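Local coordinates for enterobactin biosynthesis protein YbdZ (Escherichia coli, PDB 5JA1) that helps make the siderophore enterobactin as an MbtH-like partner of the synthetase EntF, being required for amino acid adenylation, at residues G14-L28 / L35-Q48. Numbering follows the deposited sequence.
Sequences GAFYILRNAQGQFSL and LPAGWDIVCQPQSQ
With chi1 at 56°, Asn21 holds its CG between the backbone N and the carbonyl carbon, which lays the amide alongside the Trp39 indole; Trp39 in turn has CG anti to its carbonyl carbon (chi1 -63°) and extends in the same direction. Asn21 CB sits over the six-membered ring, 3.8 Å from its centroid, a CH-pi contact, with amide and ring planes 33° apart. This packing closes one end of the antiparallel sheet of the MbtH-like fold, where 16-20 is the central strand between 26-30 and 40-42. The Asn21 amide is gripped twice by Gln25 across the type I turn: OD1 takes the backbone N of Gln25 at 2.7 Å, and ND2 gives an in-plane bond to a lone pair of Gln25 OE1. Ser27 CB touches CZ3 and CH2 of the indole, and an apolar side chain of the other protein chain in the assembly also packs on Trp39.

Further along, Arg20 and Asp40 form a hydrogen-bonded pair; the bond from Asp40 N to Arg20 O, 2.9 Å, is straight. Then comes a classic beta bulge, in which Ile18 is paired with two residues, Val42 and Cys43: its O accepts Val42 N at 2.8 Å and, more weakly, Cys43 N. On the Ile18 and Cys43 face, helix 48-58 packs against the sheet and Trp54 touches both side chains. Past a second beta bulge, Phe16 and Gln46 exchange two backbone hydrogen bonds.

Leu19, on the other face, ends with CD1 against the Pro36 ring, 3.7 Å from its CD, while its CD2 lies beside Ile41. Tyr17 is clamped between two CH-pi contacts: Leu35 CD2 covers one face toward the rim, and Pro45 CG stands over the centre of the opposite face, 3.8 Å from the ring centroid.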
loop_
_atom_site.group_PDB
_atom_site.type_symbol
_atom_site.label_atom_id
_atom_site.label_comp_id
_atom_site.label_asym_id
_atom_site.label_seq_id
_atom_site.Cartn_x
_atom_site.Cartn_y
_atom_site.Cartn_z
ATOM N N GLY B 14 -0.133 -3.015 29.158
ATOM C CA GLY B 14 -0.774 -4.310 29.235
ATOM C C GLY B 14 0.105 -5.365 29.881
ATOM O O GLY B 14 1.333 -5.290 29.869
ATOM N N ALA B 15 -0.553 -6.360 30.464
ATOM C CA ALA B 15 0.104 -7.535 31.014
ATOM C C ALA B 15 0.016 -8.677 30.012
ATOM O O ALA B 15 -0.949 -8.783 29.250
ATOM C CB ALA B 15 -0.529 -7.948 32.344
ATOM N N PHE B 16 1.034 -9.534 30.013
ATOM C CA PHE B 16 1.135 -10.581 29.006
ATOM C C PHE B 16 1.660 -11.868 29.617
ATOM O O PHE B 16 2.672 -11.857 30.324
ATOM C CB PHE B 16 2.055 -10.150 27.858
ATOM C CG PHE B 16 1.553 -8.963 27.091
ATOM C CD1 PHE B 16 0.669 -9.126 26.038
ATOM C CD2 PHE B 16 1.968 -7.684 27.420
ATOM C CE1 PHE B 16 0.205 -8.033 25.327
ATOM C CE2 PHE B 16 1.508 -6.588 26.715
ATOM C CZ PHE B 16 0.626 -6.762 25.667
ATOM N N TYR B 17 0.971 -12.974 29.337
ATOM C CA TYR B 17 1.557 -14.286 29.548
ATOM C C TYR B 17 2.724 -14.492 28.588
ATOM O O TYR B 17 2.881 -13.779 27.592
ATOM C CB TYR B 17 0.532 -15.398 29.311
ATOM C CG TYR B 17 -0.677 -15.403 30.217
ATOM C CD1 TYR B 17 -0.671 -16.115 31.410
ATOM C CD2 TYR B 17 -1.840 -14.733 29.860
ATOM C CE1 TYR B 17 -1.780 -16.138 32.234
ATOM C CE2 TYR B 17 -2.954 -14.750 30.678
ATOM C CZ TYR B 17 -2.920 -15.453 31.863
ATOM O OH TYR B 17 -4.028 -15.471 32.678
ATOM N N ILE B 18 3.544 -15.492 28.889
ATOM C CA ILE B 18 4.551 -15.988 27.959
ATOM C C ILE B 18 4.294 -17.473 27.766
ATOM O O ILE B 18 4.412 -18.259 28.715
ATOM C CB ILE B 18 5.982 -15.726 28.451
ATOM C CG1 ILE B 18 6.195 -14.227 28.671
ATOM C CG2 ILE B 18 6.989 -16.260 27.444
ATOM C CD1 ILE B 18 7.629 -13.842 28.962
ATOM N N LEU B 19 3.924 -17.851 26.548
ATOM C CA LEU B 19 3.527 -19.211 26.222
ATOM C C LEU B 19 4.613 -19.902 25.406
ATOM O O LEU B 19 5.506 -19.261 24.847
ATOM C CB LEU B 19 2.203 -19.218 25.451
ATOM C CG LEU B 19 1.082 -18.338 26.015
ATOM C CD1 LEU B 19 -0.184 -18.507 25.194
ATOM C CD2 LEU B 19 0.819 -18.643 27.483
ATOM N N ARG B 20 4.523 -21.229 25.343
ATOM C CA ARG B 20 5.520 -22.034 24.651
ATOM C C ARG B 20 4.852 -23.263 24.056
ATOM O O ARG B 20 4.073 -23.936 24.738
ATOM C CB ARG B 20 6.647 -22.452 25.601
ATOM C CG ARG B 20 7.707 -23.333 24.964
ATOM C CD ARG B 20 8.677 -23.863 26.007
ATOM N NE ARG B 20 9.760 -24.634 25.403
ATOM C CZ ARG B 20 9.693 -25.934 25.130
ATOM N NH1 ARG B 20 8.590 -26.616 25.406
ATOM N NH2 ARG B 20 10.728 -26.552 24.579
ATOM N N ASN B 21 5.162 -23.555 22.796
ATOM C CA ASN B 21 4.593 -24.698 22.101
ATOM C C ASN B 21 5.558 -25.881 22.167
ATOM O O ASN B 21 6.574 -25.850 22.868
ATOM C CB ASN B 21 4.243 -24.319 20.659
ATOM C CG ASN B 21 5.428 -23.762 19.886
ATOM O OD1 ASN B 21 6.586 -23.973 20.248
ATOM N ND2 ASN B 21 5.139 -23.045 18.807
ATOM N N ALA B 22 5.241 -26.943 21.421
ATOM C CA ALA B 22 6.088 -28.132 21.426
ATOM C C ALA B 22 7.415 -27.884 20.722
ATOM O O ALA B 22 8.423 -28.514 21.064
ATOM C CB ALA B 22 5.354 -29.304 20.774
ATOM N N GLN B 23 7.441 -26.975 19.748
ATOM C CA GLN B 23 8.649 -26.658 18.999
ATOM C C GLN B 23 9.546 -25.654 19.709
ATOM O O GLN B 23 10.453 -25.097 19.078
ATOM C CB GLN B 23 8.281 -26.136 17.607
ATOM C CG GLN B 23 7.471 -27.114 16.776
ATOM C CD GLN B 23 8.215 -28.409 16.509
ATOM O OE1 GLN B 23 9.429 -28.411 16.303
ATOM N NE2 GLN B 23 7.489 -29.521 16.520
ATOM N N GLY B 24 9.319 -25.407 20.996
ATOM C CA GLY B 24 10.167 -24.486 21.735
ATOM C C GLY B 24 10.082 -23.052 21.267
ATOM O O GLY B 24 11.077 -22.323 21.338
ATOM N N GLN B 25 8.922 -22.626 20.784
ATOM C CA GLN B 25 8.719 -21.253 20.350
ATOM C C GLN B 25 7.903 -20.503 21.394
ATOM O O GLN B 25 7.021 -21.071 22.043
ATOM C CB GLN B 25 8.019 -21.203 18.992
ATOM C CG GLN B 25 8.877 -21.717 17.845
ATOM C CD GLN B 25 8.106 -21.842 16.548
ATOM O OE1 GLN B 25 6.899 -22.078 16.551
ATOM N NE2 GLN B 25 8.802 -21.683 15.428
ATOM N N PHE B 26 8.210 -19.219 21.554
ATOM C CA PHE B 26 7.613 -18.397 22.594
ATOM C C PHE B 26 6.679 -17.361 21.987
ATOM O O PHE B 26 7.003 -16.725 20.980
ATOM C CB PHE B 26 8.689 -17.705 23.434
ATOM C CG PHE B 26 9.461 -18.646 24.310
ATOM C CD1 PHE B 26 8.940 -19.062 25.523
ATOM C CD2 PHE B 26 10.699 -19.121 23.919
ATOM C CE1 PHE B 26 9.643 -19.932 26.330
ATOM C CE2 PHE B 26 11.407 -19.989 24.723
ATOM C CZ PHE B 26 10.878 -20.396 25.930
ATOM N N SER B 27 5.516 -17.204 22.611
ATOM C CA SER B 27 4.512 -16.238 22.199
ATOM C C SER B 27 3.987 -15.506 23.423
ATOM O O SER B 27 3.705 -16.124 24.454
ATOM C CB SER B 27 3.351 -16.920 21.470
ATOM O OG SER B 27 2.272 -16.019 21.282
ATOM N N LEU B 28 3.868 -14.188 23.306
ATOM C CA LEU B 28 3.167 -13.410 24.312
ATOM C C LEU B 28 1.665 -13.555 24.106
ATOM O O LEU B 28 1.182 -13.673 22.977
ATOM C CB LEU B 28 3.562 -11.936 24.230
ATOM C CG LEU B 28 5.048 -11.597 24.339
ATOM C CD1 LEU B 28 5.253 -10.093 24.248
ATOM C CD2 LEU B 28 5.635 -12.149 25.629
ATOM N N LEU B 35 -6.867 -18.112 26.711
ATOM C CA LEU B 35 -5.602 -18.722 26.329
ATOM C C LEU B 35 -5.793 -19.656 25.135
ATOM O O LEU B 35 -6.806 -20.359 25.049
ATOM C CB LEU B 35 -5.000 -19.496 27.500
ATOM C CG LEU B 35 -4.415 -18.657 28.636
ATOM C CD1 LEU B 35 -3.880 -19.558 29.733
ATOM C CD2 LEU B 35 -3.324 -17.733 28.118
ATOM N N PRO B 36 -4.845 -19.681 24.202
ATOM C CA PRO B 36 -4.980 -20.544 23.027
ATOM C C PRO B 36 -4.516 -21.963 23.306
ATOM O O PRO B 36 -3.654 -22.212 24.152
ATOM C CB PRO B 36 -4.075 -19.863 21.994
ATOM C CG PRO B 36 -3.004 -19.229 22.822
ATOM C CD PRO B 36 -3.659 -18.809 24.118
ATOM N N ALA B 37 -5.103 -22.900 22.565
ATOM C CA ALA B 37 -4.785 -24.310 22.735
ATOM C C ALA B 37 -3.476 -24.658 22.036
ATOM O O ALA B 37 -3.112 -24.066 21.016
ATOM C CB ALA B 37 -5.917 -25.184 22.192
ATOM N N GLY B 38 -2.770 -25.635 22.600
ATOM C CA GLY B 38 -1.485 -26.059 22.087
ATOM C C GLY B 38 -0.293 -25.321 22.654
ATOM O O GLY B 38 0.834 -25.556 22.198
ATOM N N TRP B 39 -0.502 -24.441 23.631
ATOM C CA TRP B 39 0.568 -23.654 24.224
ATOM C C TRP B 39 0.531 -23.804 25.737
ATOM O O TRP B 39 -0.546 -23.833 26.342
ATOM C CB TRP B 39 0.448 -22.174 23.839
ATOM C CG TRP B 39 0.590 -21.930 22.373
ATOM C CD1 TRP B 39 -0.337 -22.187 21.406
ATOM C CD2 TRP B 39 1.727 -21.377 21.702
ATOM N NE1 TRP B 39 0.155 -21.832 20.173
ATOM C CE2 TRP B 39 1.422 -21.332 20.327
ATOM C CE3 TRP B 39 2.976 -20.917 22.130
ATOM C CZ2 TRP B 39 2.317 -20.842 19.380
ATOM C CZ3 TRP B 39 3.863 -20.433 21.189
ATOM C CH2 TRP B 39 3.531 -20.399 19.830
ATOM N N ASP B 40 1.710 -23.906 26.341
ATOM C CA ASP B 40 1.845 -23.996 27.787
ATOM C C ASP B 40 2.213 -22.635 28.360
ATOM O O ASP B 40 2.993 -21.889 27.764
ATOM C CB ASP B 40 2.910 -25.021 28.184
ATOM C CG ASP B 40 2.530 -26.436 27.804
ATOM O OD1 ASP B 40 1.345 -26.673 27.488
ATOM O OD2 ASP B 40 3.419 -27.314 27.831
ATOM N N ILE B 41 1.650 -22.320 29.524
ATOM C CA ILE B 41 2.014 -21.093 30.218
ATOM C C ILE B 41 3.388 -21.281 30.847
ATOM O O ILE B 41 3.613 -22.230 31.608
ATOM C CB ILE B 41 0.967 -20.720 31.275
ATOM C CG1 ILE B 41 -0.423 -20.583 30.647
ATOM C CG2 ILE B 41 1.365 -19.434 31.990
ATOM C CD1 ILE B 41 -1.265 -21.845 30.732
ATOM N N VAL B 42 4.313 -20.386 30.526
ATOM C CA VAL B 42 5.651 -20.400 31.107
ATOM C C VAL B 42 5.802 -19.326 32.174
ATOM O O VAL B 42 6.253 -19.602 33.285
ATOM C CB VAL B 42 6.716 -20.243 29.999
ATOM C CG1 VAL B 42 8.102 -20.178 30.608
ATOM C CG2 VAL B 42 6.620 -21.390 29.014
ATOM N N CYS B 43 5.426 -18.092 31.853
ATOM C CA CYS B 43 5.479 -16.980 32.788
ATOM C C CYS B 43 4.075 -16.455 33.043
ATOM O O CYS B 43 3.239 -16.420 32.135
ATOM C CB CYS B 43 6.363 -15.842 32.261
ATOM S SG CYS B 43 8.137 -16.087 32.480
ATOM N N GLN B 44 3.821 -16.059 34.288
ATOM C CA GLN B 44 2.593 -15.365 34.619
ATOM C C GLN B 44 2.625 -13.963 34.011
ATOM O O GLN B 44 3.688 -13.478 33.616
ATOM C CB GLN B 44 2.417 -15.307 36.135
ATOM C CG GLN B 44 2.379 -16.677 36.803
ATOM C CD GLN B 44 1.261 -17.562 36.274
ATOM O OE1 GLN B 44 0.185 -17.079 35.917
ATOM N NE2 GLN B 44 1.513 -18.867 36.219
ATOM N N PRO B 45 1.460 -13.296 33.898
ATOM C CA PRO B 45 1.422 -11.972 33.252
ATOM C C PRO B 45 2.416 -10.965 33.816
ATOM O O PRO B 45 2.413 -10.675 35.016
ATOM C CB PRO B 45 -0.022 -11.519 33.490
ATOM C CG PRO B 45 -0.794 -12.789 33.511
ATOM C CD PRO B 45 0.102 -13.798 34.184
ATOM N N GLN B 46 3.268 -10.427 32.945
ATOM C CA GLN B 46 4.291 -9.456 33.308
ATOM C C GLN B 46 4.154 -8.222 32.422
ATOM O O GLN B 46 3.317 -8.168 31.517
ATOM C CB GLN B 46 5.698 -10.049 33.173
ATOM C CG GLN B 46 5.997 -11.205 34.106
ATOM C CD GLN B 46 7.278 -11.921 33.731
ATOM O OE1 GLN B 46 7.848 -11.675 32.667
ATOM N NE2 GLN B 46 7.740 -12.810 34.603
ATOM N N SER B 47 5.004 -7.230 32.680
ATOM C CA SER B 47 4.984 -5.989 31.924
ATOM C C SER B 47 5.569 -6.198 30.526
ATOM O O SER B 47 6.136 -7.245 30.202
ATOM C CB SER B 47 5.764 -4.901 32.663
ATOM O OG SER B 47 5.869 -3.724 31.882
ATOM N N GLN B 48 5.420 -5.166 29.689
ATOM C CA GLN B 48 5.997 -5.205 28.350
ATOM C C GLN B 48 7.516 -5.309 28.413
ATOM O O GLN B 48 8.125 -6.088 27.671
ATOM C CB GLN B 48 5.575 -3.963 27.564
ATOM C CG GLN B 48 5.724 -4.091 26.060
ATOM C CD GLN B 48 4.526 -4.758 25.412
ATOM O OE1 GLN B 48 3.396 -4.287 25.540
ATOM N NE2 GLN B 48 4.767 -5.860 24.713
HETATM O O HOH W 1 3.594 -3.482 30.092
#